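Local coordinates for sulfate transporter sulfate transporter family protein (Wolinella succinogenes, PDB 4DGF), which probably takes part in moving sulfate or related anions across the membrane as a SulP-family transporter, of which this piece is the STAS domain, at residues D13-V24 and H117-K126. Sequence-based numbering, arbitrary orientation.
Sequences DATSKKVVPLGV and HIDKALAYAK
The carboxylate of D13 meets the imidazole of H117 at the ring's edge, near its plane, with the two planes turned 85° apart; K18 NZ is a second neighbour at the edge, not bonded to the ring. Across that edge H117 NE2 gives a weak, bent hydrogen bond to D13 OD2 (3.1 Å). ND1, on the helix side of the ring, accepts from D119 N, the donor tilted 17° out of the ring plane, so H117 is the N-cap of helix 118-130. Histidine suits this place because one nitrogen can cap while the other donates. K18 NZ bridges two acids: it binds D119 OD1 on the syn lone pair at 2.8 Å, and D13 OD1, at the same distance, on the anti one. The lysine chain, bent at chi2, runs slantwise over L122 and I118 toward D119, its CB lying 3.5 Å from L122 CD1 and its CE against I118 CG2. With an alanine in place of K18, the carboxylates of D13 and D119, 4.4 Å apart between their OD1 atoms, would probably lose the ammonium that joins them. Farther along, L122 CD2 packs against P21 CD, while P21 CG lies against CA and CB of K126. V24 CG2 touches A125 CB at 4.0 Å, a small methyl that lets the helix lie close where strand 24-28 begins. L122 also reaches I26 and I56, so in this STAS domain the loop before the first strand covers a helix that itself packs on the parallel sheet. The contact thus pairs an apolar seam with a charged end, where lysine probably offsets the repulsion of two neighbouring aspartates.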
loop_
_atom_site.group_PDB
_atom_site.type_symbol
_atom_site.label_atom_id
_atom_site.label_comp_id
_atom_site.label_asym_id
_atom_site.label_seq_id
_atom_site.Cartn_x
_atom_site.Cartn_y
_atom_site.Cartn_z
ATOM N N ASP A 13 6.453 -6.386 14.400
ATOM C CA ASP A 13 5.668 -6.271 13.170
ATOM C C ASP A 13 6.485 -6.045 11.893
ATOM O O ASP A 13 5.956 -5.578 10.847
ATOM C CB ASP A 13 4.592 -5.154 13.377
ATOM C CG ASP A 13 3.525 -5.609 14.399
ATOM O OD1 ASP A 13 3.115 -6.795 14.381
ATOM O OD2 ASP A 13 3.143 -4.801 15.249
ATOM N N ALA A 14 7.758 -6.398 11.950
ATOM C CA ALA A 14 8.605 -6.370 10.803
ATOM C C ALA A 14 8.103 -7.366 9.772
ATOM O O ALA A 14 7.538 -8.425 10.115
ATOM C CB ALA A 14 10.044 -6.684 11.188
ATOM N N THR A 15 8.238 -7.033 8.493
ATOM C CA THR A 15 7.752 -7.965 7.513
ATOM C C THR A 15 8.372 -9.381 7.632
ATOM O O THR A 15 7.694 -10.366 7.378
ATOM C CB THR A 15 7.912 -7.437 6.070
ATOM O OG1 THR A 15 7.143 -6.210 5.963
ATOM C CG2 THR A 15 7.339 -8.435 5.105
ATOM N N SER A 16 9.614 -9.384 8.061
ATOM C CA SER A 16 10.396 -10.649 8.215
ATOM C C SER A 16 9.753 -11.522 9.319
ATOM O O SER A 16 10.020 -12.729 9.361
ATOM C CB SER A 16 11.854 -10.366 8.535
ATOM O OG SER A 16 11.969 -9.742 9.777
ATOM N N LYS A 17 8.906 -10.945 10.169
ATOM C CA LYS A 17 8.278 -11.740 11.259
ATOM C C LYS A 17 6.976 -12.310 10.813
ATOM O O LYS A 17 6.333 -13.029 11.589
ATOM C CB LYS A 17 7.968 -10.914 12.510
ATOM C CG LYS A 17 9.059 -10.049 13.062
ATOM C CD LYS A 17 10.130 -10.834 13.727
ATOM C CE LYS A 17 11.211 -9.812 14.057
ATOM N NZ LYS A 17 12.559 -10.435 13.950
ATOM N N LYS A 18 6.493 -11.934 9.620
ATOM C CA LYS A 18 5.178 -12.358 9.123
ATOM C C LYS A 18 5.206 -13.475 8.108
ATOM O O LYS A 18 6.243 -13.712 7.467
ATOM C CB LYS A 18 4.371 -11.132 8.544
ATOM C CG LYS A 18 4.374 -9.929 9.475
ATOM C CD LYS A 18 3.466 -10.113 10.689
ATOM C CE LYS A 18 3.734 -8.935 11.618
ATOM N NZ LYS A 18 3.058 -9.195 12.934
ATOM N N VAL A 19 4.063 -14.147 7.948
ATOM C CA VAL A 19 3.904 -15.151 6.882
ATOM C C VAL A 19 3.264 -14.521 5.669
ATOM O O VAL A 19 2.097 -14.078 5.703
ATOM C CB VAL A 19 3.070 -16.354 7.365
ATOM C CG1 VAL A 19 2.756 -17.271 6.204
ATOM C CG2 VAL A 19 3.844 -17.116 8.433
ATOM N N VAL A 20 4.101 -14.290 4.666
ATOM C CA VAL A 20 3.646 -13.586 3.467
ATOM C C VAL A 20 3.323 -14.531 2.371
ATOM O O VAL A 20 4.203 -15.267 1.883
ATOM C CB VAL A 20 4.647 -12.500 2.989
ATOM C CG1 VAL A 20 4.053 -11.786 1.812
ATOM C CG2 VAL A 20 5.024 -11.547 4.126
ATOM N N PRO A 21 2.047 -14.619 2.002
ATOM C CA PRO A 21 1.713 -15.566 0.955
ATOM C C PRO A 21 2.482 -15.350 -0.317
ATOM O O PRO A 21 2.830 -14.186 -0.643
ATOM C CB PRO A 21 0.186 -15.373 0.739
ATOM C CG PRO A 21 -0.292 -14.597 1.967
ATOM C CD PRO A 21 0.892 -13.825 2.448
ATOM N N LEU A 22 2.787 -16.448 -1.056
ATOM C CA LEU A 22 3.220 -16.316 -2.464
ATOM C C LEU A 22 2.203 -15.510 -3.297
ATOM O O LEU A 22 1.020 -15.707 -3.135
ATOM C CB LEU A 22 3.507 -17.664 -3.093
ATOM C CG LEU A 22 4.528 -18.540 -2.360
ATOM C CD1 LEU A 22 4.765 -19.796 -3.242
ATOM C CD2 LEU A 22 5.834 -17.834 -2.059
ATOM N N GLY A 23 2.684 -14.615 -4.163
ATOM C CA GLY A 23 1.815 -13.746 -5.005
ATOM C C GLY A 23 1.471 -12.425 -4.343
ATOM O O GLY A 23 0.762 -11.653 -4.943
ATOM N N VAL A 24 1.926 -12.207 -3.104
ATOM C CA VAL A 24 1.669 -10.907 -2.419
ATOM C C VAL A 24 3.055 -10.195 -2.410
ATOM O O VAL A 24 4.070 -10.722 -1.875
ATOM C CB VAL A 24 1.206 -11.160 -0.981
ATOM C CG1 VAL A 24 0.955 -9.795 -0.257
ATOM C CG2 VAL A 24 -0.118 -11.940 -0.998
ATOM N N HIS A 117 -3.257 -2.153 10.317
ATOM C CA HIS A 117 -2.256 -3.101 10.795
ATOM C C HIS A 117 -1.967 -4.107 9.711
ATOM O O HIS A 117 -2.889 -4.658 9.040
ATOM C CB HIS A 117 -2.713 -3.872 12.059
ATOM C CG HIS A 117 -1.524 -4.461 12.859
ATOM N ND1 HIS A 117 -0.913 -5.664 12.576
ATOM C CD2 HIS A 117 -0.795 -3.925 13.922
ATOM C CE1 HIS A 117 0.131 -5.856 13.402
ATOM N NE2 HIS A 117 0.220 -4.814 14.211
ATOM N N ILE A 118 -0.664 -4.460 9.628
ATOM C CA ILE A 118 -0.167 -5.397 8.635
ATOM C C ILE A 118 -0.812 -6.798 8.779
ATOM O O ILE A 118 -1.152 -7.487 7.777
ATOM C CB ILE A 118 1.390 -5.498 8.659
ATOM C CG1 ILE A 118 1.936 -6.337 7.503
ATOM C CG2 ILE A 118 1.941 -6.031 10.018
ATOM C CD1 ILE A 118 1.366 -5.958 6.127
ATOM N N ASP A 119 -1.085 -7.189 10.044
ATOM C CA ASP A 119 -1.741 -8.489 10.220
ATOM C C ASP A 119 -3.104 -8.588 9.549
ATOM O O ASP A 119 -3.461 -9.622 9.006
ATOM C CB ASP A 119 -1.901 -8.811 11.687
ATOM C CG ASP A 119 -0.592 -9.120 12.393
ATOM O OD1 ASP A 119 0.511 -9.276 11.793
ATOM O OD2 ASP A 119 -0.650 -9.217 13.642
ATOM N N LYS A 120 -3.880 -7.527 9.610
ATOM C CA LYS A 120 -5.186 -7.530 8.967
ATOM C C LYS A 120 -5.007 -7.490 7.470
ATOM O O LYS A 120 -5.803 -8.115 6.781
ATOM C CB LYS A 120 -5.984 -6.267 9.378
ATOM C CG LYS A 120 -6.117 -6.142 10.876
ATOM C CD LYS A 120 -6.899 -4.888 11.294
ATOM C CE LYS A 120 -7.097 -5.026 12.815
ATOM N NZ LYS A 120 -7.166 -3.688 13.432
ATOM N N ALA A 121 -4.058 -6.639 6.959
ATOM C CA ALA A 121 -3.948 -6.607 5.514
ATOM C C ALA A 121 -3.537 -8.005 4.970
ATOM O O ALA A 121 -3.903 -8.430 3.854
ATOM C CB ALA A 121 -2.970 -5.501 5.063
ATOM N N LEU A 122 -2.626 -8.633 5.690
ATOM C CA LEU A 122 -2.150 -9.950 5.272
ATOM C C LEU A 122 -3.248 -11.020 5.291
ATOM O O LEU A 122 -3.315 -11.905 4.363
ATOM C CB LEU A 122 -1.015 -10.467 6.152
ATOM C CG LEU A 122 0.339 -9.904 5.705
ATOM C CD1 LEU A 122 1.445 -10.250 6.739
ATOM C CD2 LEU A 122 0.839 -10.258 4.290
ATOM N N ALA A 123 -4.018 -10.964 6.341
ATOM C CA ALA A 123 -5.204 -11.889 6.422
ATOM C C ALA A 123 -6.076 -11.726 5.172
ATOM O O ALA A 123 -6.503 -12.697 4.583
ATOM C CB ALA A 123 -6.003 -11.598 7.653
ATOM N N TYR A 124 -6.417 -10.463 4.804
ATOM C CA TYR A 124 -7.125 -10.235 3.584
ATOM C C TYR A 124 -6.436 -10.616 2.265
ATOM O O TYR A 124 -7.061 -11.106 1.325
ATOM C CB TYR A 124 -7.571 -8.766 3.593
ATOM C CG TYR A 124 -8.633 -8.420 2.637
ATOM C CD1 TYR A 124 -9.901 -9.053 2.731
ATOM C CD2 TYR A 124 -8.456 -7.454 1.652
ATOM C CE1 TYR A 124 -10.928 -8.708 1.860
ATOM C CE2 TYR A 124 -9.519 -7.044 0.791
ATOM C CZ TYR A 124 -10.738 -7.701 0.912
ATOM O OH TYR A 124 -11.795 -7.395 0.077
ATOM N N ALA A 125 -5.169 -10.266 2.115
ATOM C CA ALA A 125 -4.375 -10.704 1.031
ATOM C C ALA A 125 -4.385 -12.253 0.869
ATOM O O ALA A 125 -4.516 -12.742 -0.214
ATOM C CB ALA A 125 -2.905 -10.242 1.256
ATOM N N LYS A 126 -4.265 -12.977 1.962
ATOM C CA LYS A 126 -4.288 -14.405 1.935
ATOM C C LYS A 126 -5.626 -14.881 1.352
ATOM O O LYS A 126 -5.654 -15.785 0.514
ATOM C CB LYS A 126 -4.061 -14.968 3.358
ATOM C CG LYS A 126 -4.040 -16.533 3.370
ATOM C CD LYS A 126 -3.402 -17.069 4.633
ATOM C CE LYS A 126 -3.155 -18.597 4.533
ATOM N NZ LYS A 126 -4.504 -19.218 4.748
#